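Local coordinates for protein factor essential for expression of methicillin resistance (Staphylococcus aureus, PDB 1LRZ) that adds glycines 2 and 3 of the pentaglycine bridge of Staphylococcus aureus peptidoglycan, using glycyl-tRNA as the donor, at residues 161-166 with 348-353; 226-231 with 317-322. One frame throughout, in Å; residues are numbered along the deposited sequence.

Overall arrangement
From the N terminus, the chain first builds most of a seven-stranded mixed sheet, then enters a nine-stranded one that both contacts reach. The end of strand 157-162 and the turn after it (161-166) are separated by 181 residues from 348-353 of helix 341-355, which closes interaction 1. Within that loop, helix 222-232 is met by strand 310-320, closing interaction 2 (226-231 with 317-322) around the long helices 245-272 and 277-307. Interaction 2 is therefore nested in interaction 1. The two are about 18 Å apart between centres and meet where Met349 and Tyr352 of the later helix pack on Phe318 and Ile320 of strand 310-320.

Interaction 1: residues 161-166 with 348-353; sequences LDLKDK and EMINYA
Leu163 and Ala353 meet methyl to methyl, Leu163 CD1 lying 3.5 Å from Ala353 CB, closer than any other pair across this small contact, apolar between its side chains. Leu163 lies just beyond strand 157-162 and begins a type II turn closed by Lys166 N to Leu163 O at 3.0 Å. With its CG anti to the carbonyl carbon (chi1 -57°), Leu163 presents both branches to the helix, CD1 also passing 4.1 Å from the carbonyl oxygen Ile350 O and CD2 coming 4.4 Å from Ile350 CG2. One turn back along the helix from Ala353, Ile350 reaches the strand itself. Its CD1 is 4.2 Å from Leu161 CD2, and the two side chains cross at about a right angle. On the segment's outer side an Asx turn forms at the start of the bend: Lys164 N donates to Asp162 OD1 (2.9 Å, 161°) from well above the carboxylate plane. The contact seats helix 341-355, the connection of a beta-alpha-beta crossover from strand 325-332 to strand 360-365, on the sheet. Tyr361 of strand 360-365, the neighbour of strand 157-162, touches both Leu163 and Ile350, while Ile171 of helix 168-173 packs on Leu163.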
loop_
_atom_site.group_PDB
_atom_site.type_symbol
_atom_site.label_atom_id
_atom_site.label_comp_id
_atom_site.label_asym_id
_atom_site.label_seq_id
_atom_site.Cartn_x
_atom_site.Cartn_y
_atom_site.Cartn_z
ATOM N N LEU A 161 0.279 -7.032 6.383
ATOM C CA LEU A 161 -0.363 -7.147 7.691
ATOM C C LEU A 161 -1.725 -7.816 7.543
ATOM O O LEU A 161 -2.628 -7.289 6.881
ATOM C CB LEU A 161 -0.547 -5.760 8.307
ATOM C CG LEU A 161 -1.232 -5.672 9.680
ATOM C CD1 LEU A 161 -0.409 -6.440 10.724
ATOM C CD2 LEU A 161 -1.350 -4.198 10.076
ATOM N N ASP A 162 -1.873 -8.981 8.167
ATOM C CA ASP A 162 -3.120 -9.729 8.094
ATOM C C ASP A 162 -4.129 -9.175 9.091
ATOM O O ASP A 162 -3.849 -9.076 10.292
ATOM C CB ASP A 162 -2.852 -11.210 8.363
ATOM C CG ASP A 162 -4.123 -12.046 8.334
ATOM O OD1 ASP A 162 -5.154 -11.566 7.805
ATOM O OD2 ASP A 162 -4.083 -13.189 8.830
ATOM N N LEU A 163 -5.307 -8.811 8.597
ATOM C CA LEU A 163 -6.336 -8.242 9.466
ATOM C C LEU A 163 -7.506 -9.195 9.722
ATOM O O LEU A 163 -8.440 -8.854 10.457
ATOM C CB LEU A 163 -6.867 -6.946 8.852
ATOM C CG LEU A 163 -5.870 -5.815 8.536
ATOM C CD1 LEU A 163 -6.627 -4.657 7.899
ATOM C CD2 LEU A 163 -5.153 -5.349 9.799
ATOM N N LYS A 164 -7.470 -10.374 9.108
ATOM C CA LYS A 164 -8.556 -11.334 9.271
ATOM C C LYS A 164 -8.836 -11.623 10.749
ATOM O O LYS A 164 -7.928 -11.983 11.503
ATOM C CB LYS A 164 -8.229 -12.646 8.546
ATOM C CG LYS A 164 -9.382 -13.664 8.568
ATOM C CD LYS A 164 -10.603 -13.101 7.824
ATOM C CE LYS A 164 -11.803 -14.033 7.859
ATOM N NZ LYS A 164 -12.910 -13.482 7.027
ATOM N N ASP A 165 -10.094 -11.449 11.147
ATOM C CA ASP A 165 -10.545 -11.697 12.517
ATOM C C ASP A 165 -9.874 -10.846 13.595
ATOM O O ASP A 165 -9.773 -11.253 14.756
ATOM C CB ASP A 165 -10.396 -13.183 12.868
ATOM C CG ASP A 165 -11.296 -14.079 12.011
ATOM O OD1 ASP A 165 -12.314 -13.576 11.492
ATOM O OD2 ASP A 165 -10.994 -15.279 11.870
ATOM N N LYS A 166 -9.421 -9.660 13.215
ATOM C CA LYS A 166 -8.790 -8.767 14.176
ATOM C C LYS A 166 -9.500 -7.435 14.245
ATOM O O LYS A 166 -10.122 -7.005 13.273
ATOM C CB LYS A 166 -7.309 -8.574 13.824
ATOM C CG LYS A 166 -6.475 -9.720 14.336
ATOM C CD LYS A 166 -5.174 -9.888 13.612
ATOM C CE LYS A 166 -4.451 -11.112 14.164
ATOM N NZ LYS A 166 -3.241 -11.463 13.356
ATOM N N GLU A 348 -5.111 5.626 9.761
ATOM C CA GLU A 348 -6.359 5.928 9.062
ATOM C C GLU A 348 -6.707 4.819 8.067
ATOM O O GLU A 348 -7.846 4.364 8.012
ATOM C CB GLU A 348 -6.245 7.266 8.311
ATOM C CG GLU A 348 -7.436 7.614 7.389
ATOM C CD GLU A 348 -8.665 8.107 8.147
ATOM O OE1 GLU A 348 -8.506 8.941 9.068
ATOM O OE2 GLU A 348 -9.797 7.678 7.817
ATOM N N MET A 349 -5.724 4.377 7.296
ATOM C CA MET A 349 -5.989 3.365 6.283
ATOM C C MET A 349 -6.116 1.940 6.821
ATOM O O MET A 349 -6.841 1.126 6.253
ATOM C CB MET A 349 -4.951 3.484 5.170
ATOM C CG MET A 349 -5.014 4.870 4.463
ATOM S SD MET A 349 -6.692 5.390 3.891
ATOM C CE MET A 349 -7.083 4.064 2.924
ATOM N N ILE A 350 -5.421 1.632 7.912
ATOM C CA ILE A 350 -5.559 0.314 8.521
ATOM C C ILE A 350 -7.010 0.248 9.027
ATOM O O ILE A 350 -7.684 -0.780 8.893
ATOM C CB ILE A 350 -4.601 0.142 9.725
ATOM C CG1 ILE A 350 -3.174 -0.086 9.217
ATOM C CG2 ILE A 350 -5.079 -0.988 10.617
ATOM C CD1 ILE A 350 -2.130 -0.125 10.319
ATOM N N ASN A 351 -7.489 1.356 9.602
ATOM C CA ASN A 351 -8.862 1.401 10.104
ATOM C C ASN A 351 -9.877 1.365 8.976
ATOM O O ASN A 351 -10.970 0.804 9.136
ATOM C CB ASN A 351 -9.078 2.632 10.987
ATOM C CG ASN A 351 -8.792 2.332 12.451
ATOM O OD1 ASN A 351 -9.574 1.641 13.109
ATOM N ND2 ASN A 351 -7.653 2.815 12.957
ATOM N N TYR A 352 -9.519 1.963 7.838
ATOM C CA TYR A 352 -10.399 1.944 6.682
ATOM C C TYR A 352 -10.674 0.464 6.368
ATOM O O TYR A 352 -11.827 0.042 6.252
ATOM C CB TYR A 352 -9.718 2.605 5.483
ATOM C CG TYR A 352 -10.565 2.600 4.223
ATOM C CD1 TYR A 352 -11.150 3.778 3.744
ATOM C CD2 TYR A 352 -10.793 1.410 3.515
ATOM C CE1 TYR A 352 -11.940 3.775 2.583
ATOM C CE2 TYR A 352 -11.581 1.392 2.361
ATOM C CZ TYR A 352 -12.149 2.577 1.903
ATOM O OH TYR A 352 -12.929 2.567 0.773
ATOM N N ALA A 353 -9.603 -0.320 6.247
ATOM C CA ALA A 353 -9.719 -1.751 5.947
ATOM C C ALA A 353 -10.555 -2.511 6.990
ATOM O O ALA A 353 -11.421 -3.318 6.631
ATOM C CB ALA A 353 -8.322 -2.383 5.835
#

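Interaction 2: residues 226-231 with 317-322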
loop_
_atom_site.group_PDB
_atom_site.type_symbol
_atom_site.label_atom_id
_atom_site.label_comp_id
_atom_site.label_asym_id
_atom_site.label_seq_id
_atom_site.Cartn_x
_atom_site.Cartn_y
_atom_site.Cartn_z
ATOM N N TYR A 226 -1.808 11.506 -11.311
ATOM C CA TYR A 226 -3.024 12.139 -11.783
ATOM C C TYR A 226 -3.924 11.114 -12.486
ATOM O O TYR A 226 -5.130 11.045 -12.219
ATOM C CB TYR A 226 -2.683 13.286 -12.737
ATOM C CG TYR A 226 -3.899 13.897 -13.396
ATOM C CD1 TYR A 226 -4.665 14.855 -12.739
ATOM C CD2 TYR A 226 -4.297 13.499 -14.674
ATOM C CE1 TYR A 226 -5.802 15.405 -13.341
ATOM C CE2 TYR A 226 -5.429 14.040 -15.282
ATOM C CZ TYR A 226 -6.178 14.992 -14.609
ATOM O OH TYR A 226 -7.308 15.524 -15.194
ATOM N N ASN A 227 -3.342 10.308 -13.373
ATOM C CA ASN A 227 -4.145 9.328 -14.100
ATOM C C ASN A 227 -4.768 8.269 -13.198
ATOM O O ASN A 227 -5.878 7.812 -13.463
ATOM C CB ASN A 227 -3.330 8.654 -15.211
ATOM C CG ASN A 227 -3.066 9.590 -16.389
ATOM O OD1 ASN A 227 -3.835 10.526 -16.633
ATOM N ND2 ASN A 227 -1.990 9.331 -17.130
ATOM N N ARG A 228 -4.065 7.884 -12.135
ATOM C CA ARG A 228 -4.595 6.882 -11.212
ATOM C C ARG A 228 -5.825 7.474 -10.518
ATOM O O ARG A 228 -6.856 6.818 -10.390
ATOM C CB ARG A 228 -3.534 6.488 -10.176
ATOM C CG ARG A 228 -2.248 5.922 -10.768
ATOM C CD ARG A 228 -2.534 4.667 -11.534
ATOM N NE ARG A 228 -1.344 4.050 -12.119
ATOM C CZ ARG A 228 -0.612 4.580 -13.096
ATOM N NH1 ARG A 228 -0.915 5.764 -13.619
ATOM N NH2 ARG A 228 0.400 3.890 -13.592
ATOM N N LEU A 229 -5.716 8.718 -10.068
ATOM C CA LEU A 229 -6.851 9.372 -9.427
ATOM C C LEU A 229 -8.046 9.379 -10.365
ATOM O O LEU A 229 -9.152 9.002 -9.986
ATOM C CB LEU A 229 -6.517 10.820 -9.069
ATOM C CG LEU A 229 -5.729 11.091 -7.791
ATOM C CD1 LEU A 229 -5.655 12.616 -7.561
ATOM C CD2 LEU A 229 -6.428 10.429 -6.609
ATOM N N LYS A 230 -7.804 9.806 -11.600
ATOM C CA LYS A 230 -8.856 9.899 -12.605
ATOM C C LYS A 230 -9.535 8.580 -12.982
ATOM O O LYS A 230 -10.761 8.504 -13.006
ATOM C CB LYS A 230 -8.296 10.557 -13.864
ATOM C CG LYS A 230 -9.307 10.791 -14.962
ATOM C CD LYS A 230 -8.618 11.376 -16.182
ATOM C CE LYS A 230 -9.603 11.709 -17.293
ATOM N NZ LYS A 230 -8.879 12.143 -18.531
ATOM N N TYR A 231 -8.750 7.543 -13.269
ATOM C CA TYR A 231 -9.334 6.272 -13.685
ATOM C C TYR A 231 -9.657 5.245 -12.604
ATOM O O TYR A 231 -10.538 4.411 -12.800
ATOM C CB TYR A 231 -8.467 5.635 -14.774
ATOM C CG TYR A 231 -8.347 6.513 -16.008
ATOM C CD1 TYR A 231 -7.271 7.388 -16.158
ATOM C CD2 TYR A 231 -9.349 6.527 -16.984
ATOM C CE1 TYR A 231 -7.191 8.261 -17.242
ATOM C CE2 TYR A 231 -9.282 7.406 -18.080
ATOM C CZ TYR A 231 -8.198 8.271 -18.193
ATOM O OH TYR A 231 -8.128 9.177 -19.228
ATOM N N PHE A 317 -0.367 7.493 -0.865
ATOM C CA PHE A 317 -1.174 7.212 -2.051
ATOM C C PHE A 317 -1.601 5.749 -1.882
ATOM O O PHE A 317 -0.757 4.848 -1.889
ATOM C CB PHE A 317 -0.319 7.368 -3.303
ATOM C CG PHE A 317 -1.108 7.626 -4.545
ATOM C CD1 PHE A 317 -1.583 8.904 -4.828
ATOM C CD2 PHE A 317 -1.357 6.602 -5.447
ATOM C CE1 PHE A 317 -2.293 9.158 -5.996
ATOM C CE2 PHE A 317 -2.071 6.850 -6.621
ATOM C CZ PHE A 317 -2.536 8.135 -6.890
ATOM N N PHE A 318 -2.902 5.515 -1.732
ATOM C CA PHE A 318 -3.411 4.172 -1.489
ATOM C C PHE A 318 -4.377 3.611 -2.520
ATOM O O PHE A 318 -5.271 4.314 -2.994
ATOM C CB PHE A 318 -4.137 4.119 -0.142
ATOM C CG PHE A 318 -3.239 4.217 1.060
ATOM C CD1 PHE A 318 -2.694 5.437 1.446
ATOM C CD2 PHE A 318 -2.959 3.078 1.824
ATOM C CE1 PHE A 318 -1.877 5.533 2.575
ATOM C CE2 PHE A 318 -2.148 3.155 2.950
ATOM C CZ PHE A 318 -1.601 4.391 3.331
ATOM N N PHE A 319 -4.205 2.330 -2.846
ATOM C CA PHE A 319 -5.121 1.643 -3.756
ATOM C C PHE A 319 -6.041 0.789 -2.882
ATOM O O PHE A 319 -5.590 0.119 -1.938
ATOM C CB PHE A 319 -4.341 0.786 -4.753
ATOM C CG PHE A 319 -3.490 1.598 -5.687
ATOM C CD1 PHE A 319 -2.179 1.224 -5.964
ATOM C CD2 PHE A 319 -3.987 2.773 -6.252
ATOM C CE1 PHE A 319 -1.373 2.011 -6.790
ATOM C CE2 PHE A 319 -3.183 3.566 -7.085
ATOM C CZ PHE A 319 -1.876 3.185 -7.350
ATOM N N ILE A 320 -7.335 0.823 -3.185
ATOM C CA ILE A 320 -8.309 0.101 -2.386
ATOM C C ILE A 320 -9.162 -0.836 -3.223
ATOM O O ILE A 320 -9.886 -0.411 -4.118
ATOM C CB ILE A 320 -9.251 1.092 -1.632
ATOM C CG1 ILE A 320 -8.427 2.020 -0.727
ATOM C CG2 ILE A 320 -10.282 0.330 -0.812
ATOM C CD1 ILE A 320 -7.807 3.178 -1.458
ATOM N N ASN A 321 -9.065 -2.120 -2.923
ATOM C CA ASN A 321 -9.840 -3.115 -3.629
ATOM C C ASN A 321 -10.313 -4.135 -2.608
ATOM O O ASN A 321 -9.814 -4.174 -1.477
ATOM C CB ASN A 321 -8.984 -3.749 -4.731
ATOM C CG ASN A 321 -8.624 -2.744 -5.819
ATOM O OD1 ASN A 321 -9.427 -2.473 -6.716
ATOM N ND2 ASN A 321 -7.426 -2.162 -5.722
ATOM N N PRO A 322 -11.296 -4.958 -2.981
ATOM C CA PRO A 322 -11.809 -5.963 -2.044
ATOM C C PRO A 322 -10.754 -6.863 -1.402
ATOM O O PRO A 322 -10.874 -7.230 -0.234
ATOM C CB PRO A 322 -12.805 -6.751 -2.898
ATOM C CG PRO A 322 -13.328 -5.688 -3.852
ATOM C CD PRO A 322 -12.034 -4.998 -4.257
#
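Arg228 turns its aliphatic root, not its charge, to the rims of two phenylalanine rings, Phe317 and Phe319. This is helix-on-sheet packing in the acetyltransferase-like fold of the FemABX family: helix 222-232 lies over strand 310-320, and the axes of the segments 226-231 and 317-320 come within 10.8 Å and lie 33° from parallel. Arg228 CB sits in the plane of the Phe317 ring, at its edge, 3.8 Å from Phe317 CZ. It is also at the edge of the second ring, 4.3 Å from Phe319 CE2. Phe317 is carried out to the helix by a CG anti to its backbone N (chi1 -158°), whereas the CB of Phe319 points neither toward the helix nor away from it, and only the far end of its ring comes near. Leu229 adds a flanking apolar contact, its CG approaching Phe317 CE1 obliquely at 4.3 Å. The rest of Arg228 bends at chi2 (-61°) and leads its guanidinium to a cation-pi contact with Phe224, one helical turn earlier. More aromatic rings complete the layer: Tyr225 meets Phe317 edge-to-face, and Tyr232 and Tyr328 both meet Phe319. Phe318, between the two contacting residues, instead packs on helix 341-355. The two rings of the strand also touch each other, Phe319 CZ lying in the plane of the Phe317 ring, 3.7 Å from Phe317 CE2.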